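Local coordinates for protein sgbp-b (Bacteroides uniformis, PDB 7K44) that probably binds xyloglucan at the cell surface of a human gut Bacteroides, as the surface glycan-binding protein B of a xyloglucan utilization locus, at residues Tyr63-Val68 against Thr72-Ser77; Thr141-Gly146 against Ser320-Lys325; Val342-Thr345 against Glu349-Lys352; Ile217-Trp222 against Asp354-Ala359. One frame throughout, in Å; residues are numbered along the deposited sequence. Where two conformers were deposited one is given.

Contact 1 of 4, residues Tyr63-Val68 against Thr72-Ser77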
loop_
_atom_site.group_PDB
_atom_site.type_symbol
_atom_site.label_atom_id
_atom_site.label_comp_id
_atom_site.label_asym_id
_atom_site.label_seq_id
_atom_site.Cartn_x
_atom_site.Cartn_y
_atom_site.Cartn_z
ATOM N N TYR A 63 -20.750 -31.452 4.403
ATOM C CA TYR A 63 -19.690 -32.449 4.296
ATOM C C TYR A 63 -18.439 -31.839 3.681
ATOM O O TYR A 63 -18.509 -30.859 2.935
ATOM C CB TYR A 63 -20.135 -33.682 3.494
ATOM C CG TYR A 63 -20.536 -33.411 2.055
ATOM C CD1 TYR A 63 -21.826 -33.004 1.736
ATOM C CD2 TYR A 63 -19.626 -33.575 1.014
ATOM C CE1 TYR A 63 -22.201 -32.758 0.423
ATOM C CE2 TYR A 63 -19.991 -33.330 -0.301
ATOM C CZ TYR A 63 -21.276 -32.923 -0.593
ATOM O OH TYR A 63 -21.642 -32.674 -1.899
ATOM N N PHE A 64 -17.297 -32.438 4.019
ATOM C CA PHE A 64 -16.037 -32.181 3.342
ATOM C C PHE A 64 -15.879 -33.176 2.200
ATOM O O PHE A 64 -16.268 -34.347 2.318
ATOM C CB PHE A 64 -14.868 -32.355 4.312
ATOM C CG PHE A 64 -14.871 -31.378 5.464
ATOM C CD1 PHE A 64 -15.586 -31.645 6.621
ATOM C CD2 PHE A 64 -14.134 -30.201 5.395
ATOM C CE1 PHE A 64 -15.574 -30.749 7.697
ATOM C CE2 PHE A 64 -14.120 -29.302 6.463
ATOM C CZ PHE A 64 -14.847 -29.583 7.612
ATOM N N THR A 65 -15.311 -32.701 1.097
ATOM C CA THR A 65 -15.111 -33.515 -0.097
ATOM C C THR A 65 -13.704 -33.290 -0.632
ATOM O O THR A 65 -13.135 -32.205 -0.500
ATOM C CB THR A 65 -16.154 -33.210 -1.182
ATOM O OG1 THR A 65 -15.991 -34.130 -2.275
ATOM C CG2 THR A 65 -16.030 -31.799 -1.717
ATOM N N THR A 66 -13.140 -34.329 -1.253
ATOM C CA THR A 66 -11.876 -34.140 -1.954
ATOM C C THR A 66 -12.050 -33.364 -3.252
ATOM O O THR A 66 -11.069 -32.812 -3.765
ATOM C CB THR A 66 -11.225 -35.492 -2.243
ATOM O OG1 THR A 66 -12.205 -36.377 -2.794
ATOM C CG2 THR A 66 -10.651 -36.092 -0.969
ATOM N N ALA A 67 -13.266 -33.304 -3.789
ATOM C CA ALA A 67 -13.520 -32.560 -5.012
ATOM C C ALA A 67 -13.247 -31.072 -4.817
ATOM O O ALA A 67 -13.480 -30.502 -3.747
ATOM C CB ALA A 67 -14.970 -32.742 -5.456
ATOM N N VAL A 68 -12.754 -30.445 -5.887
ATOM C CA VAL A 68 -12.522 -29.010 -5.944
ATOM C C VAL A 68 -13.165 -28.467 -7.212
ATOM O O VAL A 68 -13.509 -29.212 -8.134
ATOM C CB VAL A 68 -11.020 -28.664 -5.921
ATOM C CG1 VAL A 68 -10.391 -29.104 -4.609
ATOM C CG2 VAL A 68 -10.316 -29.319 -7.098
ATOM N N THR A 72 -20.213 -31.345 -8.658
ATOM C CA THR A 72 -21.222 -32.235 -9.218
ATOM C C THR A 72 -20.766 -33.674 -9.025
ATOM O O THR A 72 -19.690 -34.058 -9.497
ATOM C CB THR A 72 -21.413 -31.940 -10.704
ATOM O OG1 THR A 72 -21.248 -30.537 -10.940
ATOM C CG2 THR A 72 -22.803 -32.366 -11.150
ATOM N N ASN A 73 -21.577 -34.468 -8.328
ATOM C CA ASN A 73 -21.199 -35.835 -7.961
ATOM C C ASN A 73 -19.902 -35.852 -7.154
ATOM O O ASN A 73 -19.036 -36.706 -7.347
ATOM C CB ASN A 73 -21.129 -36.767 -9.175
ATOM N N ALA A 74 -19.757 -34.884 -6.253
ATOM C CA ALA A 74 -18.631 -34.883 -5.333
ATOM C C ALA A 74 -18.852 -35.937 -4.250
ATOM O O ALA A 74 -19.959 -36.059 -3.720
ATOM C CB ALA A 74 -18.511 -33.521 -4.665
ATOM N N PRO A 75 -17.823 -36.700 -3.896
ATOM C CA PRO A 75 -17.984 -37.689 -2.827
ATOM C C PRO A 75 -18.152 -37.022 -1.471
ATOM O O PRO A 75 -17.598 -35.955 -1.198
ATOM C CB PRO A 75 -16.672 -38.476 -2.876
ATOM C CG PRO A 75 -15.686 -37.505 -3.470
ATOM C CD PRO A 75 -16.473 -36.736 -4.482
ATOM N N VAL A 76 -18.935 -37.677 -0.616
ATOM C CA VAL A 76 -19.060 -37.296 0.788
ATOM C C VAL A 76 -17.882 -37.901 1.541
ATOM O O VAL A 76 -18.000 -38.968 2.154
ATOM C CB VAL A 76 -20.411 -37.765 1.363
ATOM C CG1 VAL A 76 -20.571 -37.313 2.812
ATOM C CG2 VAL A 76 -21.539 -37.215 0.543
ATOM N N SER A 77 -16.731 -37.231 1.487
ATOM C CA SER A 77 -15.506 -37.786 2.058
ATOM C C SER A 77 -15.568 -37.847 3.582
ATOM O O SER A 77 -15.217 -38.867 4.189
ATOM C CB SER A 77 -14.288 -36.989 1.585
ATOM O OG SER A 77 -14.267 -36.860 0.167
#
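Thr-65 and Pro-75 make the closest approach between 63-68 and 72-77, and they illustrate how one hydroxyl can tie down a loop. OG1 of Thr-65 donates to O of Pro-75 at 2.7 Å, arriving in the carbonyl plane on a lone pair, with a C=O...donor angle of 141°. Placed opposite the main-chain N of its own residue (chi1 -174°), this oxygen also accepts a hydrogen bond from N of Ala-67 at 3.2 Å, closing an ST turn just where the strand ends. Packed against it, the methyl of Ala-74 lies 3.7 Å, CB to CB, from that of Ala-67. A second tie is made by Ser-77, whose OG accepts a hydrogen bond from N of Thr-66 at 3.1 Å, while N of Ser-77 makes a weak bond to O of Phe-64. The buried Tyr-63 belongs to the packed part too: Val-76, the centre of an inverse gamma turn, holds CG2 over the middle of its ring, 4.1 Å from the centroid, a CH-pi contact, and CG1 of Val-76 lies 3.7 Å from CB of Tyr-63. Phe-64 turns its ring away from the loop into the domain, where it meets Phe-119 edge to face.

The rim formed by Pro-75 and Thr-66 is looser. Both are exposed, and the ring of Pro-75 merely brushes the two threonine hydroxyls. Chemically, the loop leading to strand 78-80 is held to the end of strand 59-65 largely by hydroxyl to main-chain bonds; the Thr-65 hydroxyl, giving one bond and taking another, probably has little freedom to rotate.

Contact 2 of 4, residues Thr141-Gly146 against Ser320-Lys325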
loop_
_atom_site.group_PDB
_atom_site.type_symbol
_atom_site.label_atom_id
_atom_site.label_comp_id
_atom_site.label_asym_id
_atom_site.label_seq_id
_atom_site.Cartn_x
_atom_site.Cartn_y
_atom_site.Cartn_z
ATOM N N THR A 141 -1.716 6.358 8.445
ATOM C CA THR A 141 -2.252 5.018 8.255
ATOM C C THR A 141 -1.611 4.375 7.032
ATOM O O THR A 141 -1.616 4.951 5.942
ATOM C CB THR A 141 -3.770 5.066 8.097
ATOM O OG1 THR A 141 -4.339 5.648 9.275
ATOM C CG2 THR A 141 -4.334 3.664 7.915
ATOM N N VAL A 142 -1.054 3.182 7.223
ATOM C CA VAL A 142 -0.415 2.420 6.163
ATOM C C VAL A 142 -1.380 1.313 5.771
ATOM O O VAL A 142 -2.033 0.728 6.640
ATOM C CB VAL A 142 0.899 1.810 6.691
ATOM C CG1 VAL A 142 1.633 1.098 5.573
ATOM C CG2 VAL A 142 1.775 2.867 7.355
ATOM N N THR A 143 -1.501 1.045 4.481
ATOM C CA THR A 143 -2.338 -0.035 3.977
ATOM C C THR A 143 -1.457 -1.074 3.303
ATOM O O THR A 143 -0.519 -0.729 2.579
ATOM C CB THR A 143 -3.379 0.500 2.988
ATOM O OG1 THR A 143 -4.150 1.519 3.633
ATOM C CG2 THR A 143 -4.331 -0.610 2.548
ATOM N N VAL A 144 -1.750 -2.357 3.549
ATOM C CA VAL A 144 -0.994 -3.455 2.951
ATOM C C VAL A 144 -1.980 -4.401 2.284
ATOM O O VAL A 144 -3.005 -4.743 2.883
ATOM C CB VAL A 144 -0.166 -4.215 4.010
ATOM C CG1 VAL A 144 0.689 -5.298 3.350
ATOM C CG2 VAL A 144 0.721 -3.254 4.795
ATOM N N LEU A 145 -1.690 -4.795 1.046
ATOM C CA LEU A 145 -2.462 -5.808 0.333
ATOM C C LEU A 145 -1.667 -7.103 0.298
ATOM O O LEU A 145 -0.444 -7.090 0.138
ATOM C CB LEU A 145 -2.744 -5.397 -1.113
ATOM C CG LEU A 145 -3.503 -4.097 -1.369
ATOM C CD1 LEU A 145 -3.953 -4.032 -2.813
ATOM C CD2 LEU A 145 -4.686 -4.009 -0.450
ATOM N N GLY A 146 -2.363 -8.227 0.444
ATOM C CA GLY A 146 -1.682 -9.501 0.391
ATOM C C GLY A 146 -2.659 -10.638 0.564
ATOM O O GLY A 146 -3.831 -10.495 0.216
ATOM N N SER A 320 -1.124 8.207 -6.350
ATOM C CA SER A 320 -0.506 7.203 -5.490
ATOM C C SER A 320 -0.012 6.003 -6.299
ATOM O O SER A 320 -0.714 5.494 -7.180
ATOM C CB SER A 320 -1.541 6.723 -4.469
ATOM O OG SER A 320 -1.122 5.523 -3.845
ATOM N N ASP A 321 1.203 5.536 -5.981
ATOM C CA ASP A 321 1.689 4.280 -6.552
ATOM C C ASP A 321 0.771 3.123 -6.189
ATOM O O ASP A 321 0.720 2.121 -6.908
ATOM C CB ASP A 321 3.069 3.938 -5.997
ATOM C CG ASP A 321 4.161 4.848 -6.514
ATOM O OD1 ASP A 321 3.919 5.635 -7.454
ATOM O OD2 ASP A 321 5.268 4.772 -5.950
ATOM N N PHE A 322 0.067 3.242 -5.068
ATOM C CA PHE A 322 -0.752 2.161 -4.522
ATOM C C PHE A 322 -2.074 2.045 -5.266
ATOM O O PHE A 322 -2.472 0.947 -5.675
ATOM C CB PHE A 322 -0.998 2.463 -3.043
ATOM C CG PHE A 322 -1.638 1.337 -2.266
ATOM C CD1 PHE A 322 -0.965 0.148 -2.053
ATOM C CD2 PHE A 322 -2.897 1.502 -1.712
ATOM C CE1 PHE A 322 -1.553 -0.874 -1.308
ATOM C CE2 PHE A 322 -3.493 0.487 -0.976
ATOM C CZ PHE A 322 -2.822 -0.704 -0.782
ATOM N N THR A 323 -2.777 3.163 -5.438
ATOM C CA THR A 323 -4.106 3.170 -6.040
ATOM C C THR A 323 -4.122 3.666 -7.477
ATOM O O THR A 323 -5.132 3.478 -8.165
ATOM C CB THR A 323 -5.037 4.092 -5.248
ATOM O OG1 THR A 323 -4.593 5.447 -5.413
ATOM C CG2 THR A 323 -5.038 3.743 -3.769
ATOM N N GLY A 324 -3.060 4.330 -7.940
ATOM C CA GLY A 324 -3.091 4.937 -9.246
ATOM C C GLY A 324 -3.879 6.226 -9.329
ATOM O O GLY A 324 -3.990 6.793 -10.423
ATOM N N LYS A 325 -4.408 6.726 -8.213
ATOM C CA LYS A 325 -5.246 7.917 -8.200
ATOM C C LYS A 325 -4.779 8.880 -7.116
ATOM O O LYS A 325 -4.010 8.517 -6.225
ATOM C CB LYS A 325 -6.729 7.562 -8.005
ATOM C CG LYS A 325 -7.160 6.408 -8.893
ATOM C CD LYS A 325 -8.571 5.929 -8.618
ATOM C CE LYS A 325 -9.070 5.099 -9.805
ATOM N NZ LYS A 325 -10.372 4.421 -9.559
#
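Thr-143 and Phe-322 mark the nearest backbone approach, yet their CA atoms are 8.9 Å apart, so strand and loop are bridged by side chains without any hydrogen bond between them. The bridge is one ring. Phe-322, with CG swung opposite its backbone N (chi1 -170°), reaches out from the loop and brings CZ to the strand, where it meets two residues that share one face of 141-146. CZ lies 3.5 Å from CG of Leu-145 and 3.7 Å from CG2 of Thr-143. The approach to both is oblique, neither squarely over the ring face nor at its edge, and the threonine crosses the ring at about a right angle. CE1 of Phe-322 lies 3.8 Å from CG of Leu-145, and CE2 lies 3.8 Å from CG2 of Thr-143.

The turn that carries the ring is held by side-chain oxygens. Ser-320 OG accepts hydrogen bonds from N of Phe-322 at 2.8 Å and from N of Thr-323 at 3.3 Å, an ST turn and an ST motif together. N of Gly-324 bonds to O of Ser-320 at 2.7 Å, and Thr-323 OG1 accepts from N of Lys-325 in a further ST turn.

The strand belongs to the IPT/TIG domain and the loop, which joins strands 313-316 and 331-337, to the xyloglucan-binding domain, making this a small part of the interface between the two domains. Lys-130, on the adjacent strand 127-131, reinforces it by a hydrogen bond to O of Phe-322 and a cation-pi contact with its ring, while strand 175-179 flanks 141-147 on the other side.

Contact 3 of 4, residues Val342-Thr345 against Glu349-Lys352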
loop_
_atom_site.group_PDB
_atom_site.type_symbol
_atom_site.label_atom_id
_atom_site.label_comp_id
_atom_site.label_asym_id
_atom_site.label_seq_id
_atom_site.Cartn_x
_atom_site.Cartn_y
_atom_site.Cartn_z
ATOM N N VAL A 342 16.340 11.840 -16.856
ATOM C CA VAL A 342 17.783 11.963 -17.004
ATOM C C VAL A 342 18.218 11.364 -18.336
ATOM O O VAL A 342 17.642 10.380 -18.807
ATOM C CB VAL A 342 18.568 11.333 -15.829
ATOM C CG1 VAL A 342 18.001 11.811 -14.478
ATOM C CG2 VAL A 342 18.576 9.800 -15.915
ATOM N N ASP A 343 19.241 11.984 -18.939
ATOM C CA ASP A 343 19.806 11.500 -20.201
ATOM C C ASP A 343 20.769 10.343 -19.986
ATOM O O ASP A 343 20.966 9.528 -20.898
ATOM C CB ASP A 343 20.607 12.619 -20.872
ATOM C CG ASP A 343 19.739 13.583 -21.653
ATOM O OD1 ASP A 343 18.759 13.134 -22.283
ATOM O OD2 ASP A 343 20.051 14.795 -21.649
ATOM N N GLU A 344 21.372 10.266 -18.806
ATOM C CA GLU A 344 22.437 9.317 -18.521
ATOM C C GLU A 344 21.878 7.901 -18.374
ATOM O O GLU A 344 20.731 7.696 -17.958
ATOM C CB GLU A 344 23.149 9.733 -17.228
ATOM C CG GLU A 344 24.004 11.015 -17.339
ATOM C CD GLU A 344 23.194 12.307 -17.321
ATOM O OE1 GLU A 344 22.021 12.272 -16.908
ATOM O OE2 GLU A 344 23.738 13.368 -17.713
ATOM N N THR A 345 22.701 6.906 -18.745
ATOM C CA THR A 345 22.265 5.515 -18.699
ATOM C C THR A 345 22.586 4.806 -17.393
ATOM O O THR A 345 21.982 3.762 -17.116
ATOM C CB THR A 345 22.872 4.694 -19.850
ATOM O OG1 THR A 345 24.302 4.814 -19.836
ATOM C CG2 THR A 345 22.328 5.167 -21.188
ATOM N N GLU A 349 26.886 7.937 -13.853
ATOM C CA GLU A 349 27.029 8.992 -14.849
ATOM C C GLU A 349 26.114 10.172 -14.538
ATOM O O GLU A 349 26.520 11.329 -14.700
ATOM C CB GLU A 349 26.828 8.444 -16.265
ATOM C CG GLU A 349 27.863 7.382 -16.683
ATOM C CD GLU A 349 29.283 7.929 -16.846
ATOM O OE1 GLU A 349 29.760 7.998 -17.997
ATOM O OE2 GLU A 349 29.934 8.267 -15.831
ATOM N N PHE A 350 24.892 9.912 -14.059
ATOM C CA PHE A 350 24.041 11.026 -13.644
ATOM C C PHE A 350 24.641 11.779 -12.463
ATOM O O PHE A 350 24.551 13.011 -12.393
ATOM C CB PHE A 350 22.632 10.542 -13.291
ATOM C CG PHE A 350 21.791 11.609 -12.651
ATOM C CD1 PHE A 350 21.273 12.649 -13.412
ATOM C CD2 PHE A 350 21.536 11.580 -11.288
ATOM C CE1 PHE A 350 20.507 13.644 -12.841
ATOM C CE2 PHE A 350 20.768 12.585 -10.690
ATOM C CZ PHE A 350 20.246 13.616 -11.475
ATOM N N GLN A 351 25.229 11.056 -11.508
ATOM C CA GLN A 351 25.854 11.719 -10.368
ATOM C C GLN A 351 26.973 12.640 -10.822
ATOM O O GLN A 351 27.194 13.702 -10.227
ATOM C CB GLN A 351 26.448 10.682 -9.425
ATOM C CG GLN A 351 25.457 9.872 -8.640
ATOM C CD GLN A 351 26.170 8.969 -7.673
ATOM O OE1 GLN A 351 27.011 8.164 -8.073
ATOM N NE2 GLN A 351 25.874 9.119 -6.387
ATOM N N LYS A 352 27.705 12.237 -11.855
ATOM C CA LYS A 352 28.829 13.043 -12.322
ATOM C C LYS A 352 28.388 14.262 -13.117
ATOM O O LYS A 352 29.194 15.182 -13.311
ATOM C CB LYS A 352 29.796 12.184 -13.137
ATOM C CG LYS A 352 30.608 11.239 -12.271
ATOM C CD LYS A 352 31.342 10.200 -13.086
ATOM C CE LYS A 352 31.999 9.194 -12.157
ATOM N NZ LYS A 352 31.036 8.704 -11.123
#
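Three torsions bring Phe-350 and Glu-344 together: the phenylalanine ring extends opposite its own backbone N (chi1 171°), the glutamate CG, set beside its backbone N (chi1 -70°), is laid on the helix backbone, and the bend at chi2 (78°) brings the carboxylate to the edge of the ring. Here a charged residue packs through its aliphatic part. CG of Glu-344 sits 3.6 Å from N of Phe-350, and it also lies 4.0 Å from CB of Glu-349, whose carboxylate leads off in another direction. At the end of the folded chain, OE1 of Glu-344 comes to the edge of the Phe-350 ring, near its plane and 3.6 Å from CD1; carboxylate and ring are steeply inclined to each other. An oxygen at the ring's hydrogen-bearing rim is electrostatically favourable, although weakly so. The other oxygen, OE2, has a stronger partner in Arg-353, with which it forms a salt bridge that probably holds the carboxylate in this pose.

Val-342 supplies the apolar half of the contact. Its CG1 approaches the Phe-350 ring obliquely, 3.5 Å from CE1 and about as far from CD1; the two side chains cross at roughly a right angle. CD1 of Phe-350 is thus met by both a methyl and a carboxylate oxygen. Phe-350 is buried, with Trp-267 edge to face against it, Lys-306 in a cation-pi contact, and Leu-305 of strand 300-305 touching both Phe-350 and Val-342. This is the packing of a single short helix, 347-352, inserted in the connection between strands 331-337 and 357-364 and packed through Phe-350 against strand 300-305 and Trp-267 in an otherwise all-beta domain.

Contact 4 of 4, residues Ile217-Trp222 against Asp354-Ala359; sequences IGWFSW and DGDELA
An exposed tryptophan surface on the xyloglucan-binding domain is where this contact lies, at the edge strand 219-222 of a five-stranded antiparallel sheet. Trp-219 meets Asp-356 edge-on: OD2 of Asp-356 lies near the indole plane, 3.5 Å from CH2 and 3.7 Å from CZ2 of Trp-219, with ring and carboxylate planes 90° apart. The carboxylate thus faces the hydrogen-bearing rim of the benzo ring and lies off its faces, a weakly favourable electrostatic pairing.

Farther along, Trp-222 and Glu-357 do not touch directly; NE1 of Trp-222 and OE2 of Glu-357 are 4.5 Å apart. A water joins them, accepting from NE1 of Trp-222 at 2.8 Å, at the edge of the indole. It lies 2.5 Å from OE2 of Glu-357, shorter than usual, so the exact length of that bond is doubtful. Gln-262, of the intervening strand 255-264, also gives OE2 a weak hydrogen bond. That strand separates 219-222 from 357-364, and opposite Gln-262 residues Ser-221 and Trp-222 form a classic beta bulge. Solvent-facing tryptophans on a beta-sandwich, bordered by two carboxylates and a bridging water, are consistent with the aromatic platforms that carbohydrate-binding modules offer to glycan chains.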
loop_
_atom_site.group_PDB
_atom_site.type_symbol
_atom_site.label_atom_id
_atom_site.label_comp_id
_atom_site.label_asym_id
_atom_site.label_seq_id
_atom_site.Cartn_x
_atom_site.Cartn_y
_atom_site.Cartn_z
ATOM N N ILE A 217 18.962 16.860 4.770
ATOM C CA ILE A 217 19.401 16.493 3.422
ATOM C C ILE A 217 18.818 17.482 2.424
ATOM O O ILE A 217 17.591 17.560 2.259
ATOM C CB ILE A 217 18.987 15.061 3.034
ATOM C CG1 ILE A 217 19.377 14.048 4.106
ATOM C CG2 ILE A 217 19.592 14.710 1.663
ATOM C CD1 ILE A 217 20.842 13.916 4.315
ATOM N N GLY A 218 19.697 18.211 1.731
ATOM C CA GLY A 218 19.260 19.150 0.723
ATOM C C GLY A 218 18.699 20.428 1.305
ATOM O O GLY A 218 18.684 20.663 2.519
ATOM N N TRP A 219 18.221 21.280 0.407
ATOM C CA TRP A 219 17.739 22.588 0.827
ATOM C C TRP A 219 16.770 23.156 -0.202
ATOM O O TRP A 219 16.846 22.852 -1.393
ATOM C CB TRP A 219 18.916 23.553 1.050
ATOM C CG TRP A 219 19.692 23.904 -0.210
ATOM C CD1 TRP A 219 19.475 24.967 -1.042
ATOM C CD2 TRP A 219 20.790 23.176 -0.775
ATOM N NE1 TRP A 219 20.376 24.949 -2.085
ATOM C CE2 TRP A 219 21.190 23.856 -1.944
ATOM C CE3 TRP A 219 21.476 22.016 -0.403
ATOM C CZ2 TRP A 219 22.237 23.410 -2.747
ATOM C CZ3 TRP A 219 22.519 21.572 -1.207
ATOM C CH2 TRP A 219 22.884 22.265 -2.364
ATOM N N PHE A 220 15.873 24.010 0.272
ATOM C CA PHE A 220 15.046 24.823 -0.606
ATOM C C PHE A 220 15.852 26.011 -1.126
ATOM O O PHE A 220 16.597 26.658 -0.375
ATOM C CB PHE A 220 13.815 25.308 0.171
ATOM C CG PHE A 220 12.854 26.128 -0.643
ATOM C CD1 PHE A 220 12.045 25.528 -1.588
ATOM C CD2 PHE A 220 12.727 27.496 -0.451
ATOM C CE1 PHE A 220 11.152 26.269 -2.344
ATOM C CE2 PHE A 220 11.827 28.227 -1.206
ATOM C CZ PHE A 220 11.037 27.610 -2.151
ATOM N N SER A 221 15.711 26.307 -2.416
ATOM C CA SER A 221 16.405 27.423 -3.044
ATOM C C SER A 221 15.476 28.595 -3.311
ATOM O O SER A 221 15.737 29.718 -2.856
ATOM C CB SER A 221 17.074 26.962 -4.350
ATOM O OG SER A 221 17.891 27.999 -4.871
ATOM N N TRP A 222 14.378 28.372 -4.015
ATOM C CA TRP A 222 13.403 29.419 -4.280
ATOM C C TRP A 222 12.153 28.791 -4.869
ATOM O O TRP A 222 12.148 27.629 -5.293
ATOM C CB TRP A 222 13.939 30.497 -5.240
ATOM C CG TRP A 222 14.358 30.005 -6.610
ATOM C CD1 TRP A 222 15.548 29.422 -6.948
ATOM C CD2 TRP A 222 13.618 30.131 -7.828
ATOM N NE1 TRP A 222 15.582 29.159 -8.299
ATOM C CE2 TRP A 222 14.400 29.571 -8.854
ATOM C CE3 TRP A 222 12.343 30.617 -8.139
ATOM C CZ2 TRP A 222 13.954 29.491 -10.174
ATOM C CZ3 TRP A 222 11.905 30.547 -9.443
ATOM C CH2 TRP A 222 12.705 29.989 -10.446
ATOM N N ASP A 354 27.098 17.825 -13.952
ATOM C CA ASP A 354 27.185 19.049 -13.173
ATOM C C ASP A 354 25.804 19.473 -12.681
ATOM O O ASP A 354 24.769 19.160 -13.280
ATOM C CB ASP A 354 27.818 20.163 -14.006
ATOM C CG ASP A 354 29.309 19.949 -14.228
ATOM O OD1 ASP A 354 29.923 19.161 -13.476
ATOM O OD2 ASP A 354 29.868 20.582 -15.147
ATOM N N GLY A 355 25.800 20.166 -11.549
ATOM C CA GLY A 355 24.590 20.706 -10.961
ATOM C C GLY A 355 24.033 19.817 -9.859
ATOM O O GLY A 355 24.494 18.700 -9.614
ATOM N N ASP A 356 23.016 20.341 -9.170
ATOM C CA ASP A 356 22.397 19.597 -8.079
ATOM C C ASP A 356 20.891 19.785 -7.960
ATOM O O ASP A 356 20.290 19.212 -7.041
ATOM C CB ASP A 356 23.061 19.944 -6.732
ATOM C CG ASP A 356 22.946 21.422 -6.379
ATOM O OD1 ASP A 356 21.966 22.079 -6.788
ATOM O OD2 ASP A 356 23.856 21.953 -5.704
ATOM N N GLU A 357 20.261 20.540 -8.853
ATOM C CA GLU A 357 18.889 20.971 -8.621
ATOM C C GLU A 357 17.885 19.824 -8.782
ATOM O O GLU A 357 18.044 18.919 -9.609
ATOM C CB GLU A 357 18.518 22.101 -9.576
ATOM C CG GLU A 357 17.160 22.742 -9.282
ATOM C CD GLU A 357 16.896 23.936 -10.171
ATOM O OE1 GLU A 357 16.804 23.767 -11.402
ATOM O OE2 GLU A 357 16.803 25.065 -9.639
ATOM N N LEU A 358 16.837 19.889 -7.974
ATOM C CA LEU A 358 15.628 19.080 -8.120
ATOM C C LEU A 358 14.499 20.099 -8.204
ATOM O O LEU A 358 14.288 20.864 -7.258
ATOM C CB LEU A 358 15.481 18.161 -6.910
ATOM C CG LEU A 358 14.432 17.047 -6.940
ATOM C CD1 LEU A 358 14.732 16.001 -5.869
ATOM C CD2 LEU A 358 13.045 17.599 -6.748
ATOM N N ALA A 359 13.821 20.169 -9.347
ATOM C CA ALA A 359 12.813 21.196 -9.588
ATOM C C ALA A 359 11.439 20.607 -9.890
ATOM O O ALA A 359 11.312 19.659 -10.676
ATOM C CB ALA A 359 13.222 22.129 -10.731
HETATM O O HOH W 1 17.020 27.479 -10.067
#

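The four contacts sample an elongated chain from end to end. The centre of contact 1 lies about 66 Å from that of contact 4 and 62 Å from that of contact 3, on the opposite side of the chain's centre from both. Contact 2, near that centre, joins the IPT/TIG domain to the xyloglucan-binding domain, its centre about 30 Å from contact 3 and 29 Å from contact 4. Contact 3 is nested within the loop that contact 4 closes, their centres about 16 Å apart, and Trp-267 neighbours both. The calcium ion, about 12 Å from the Trp-219 side chain, is not part of the Trp-219 and Asp-356 pairing, although its ligand Asn-213 bonds through OD1 to N of Ile-217.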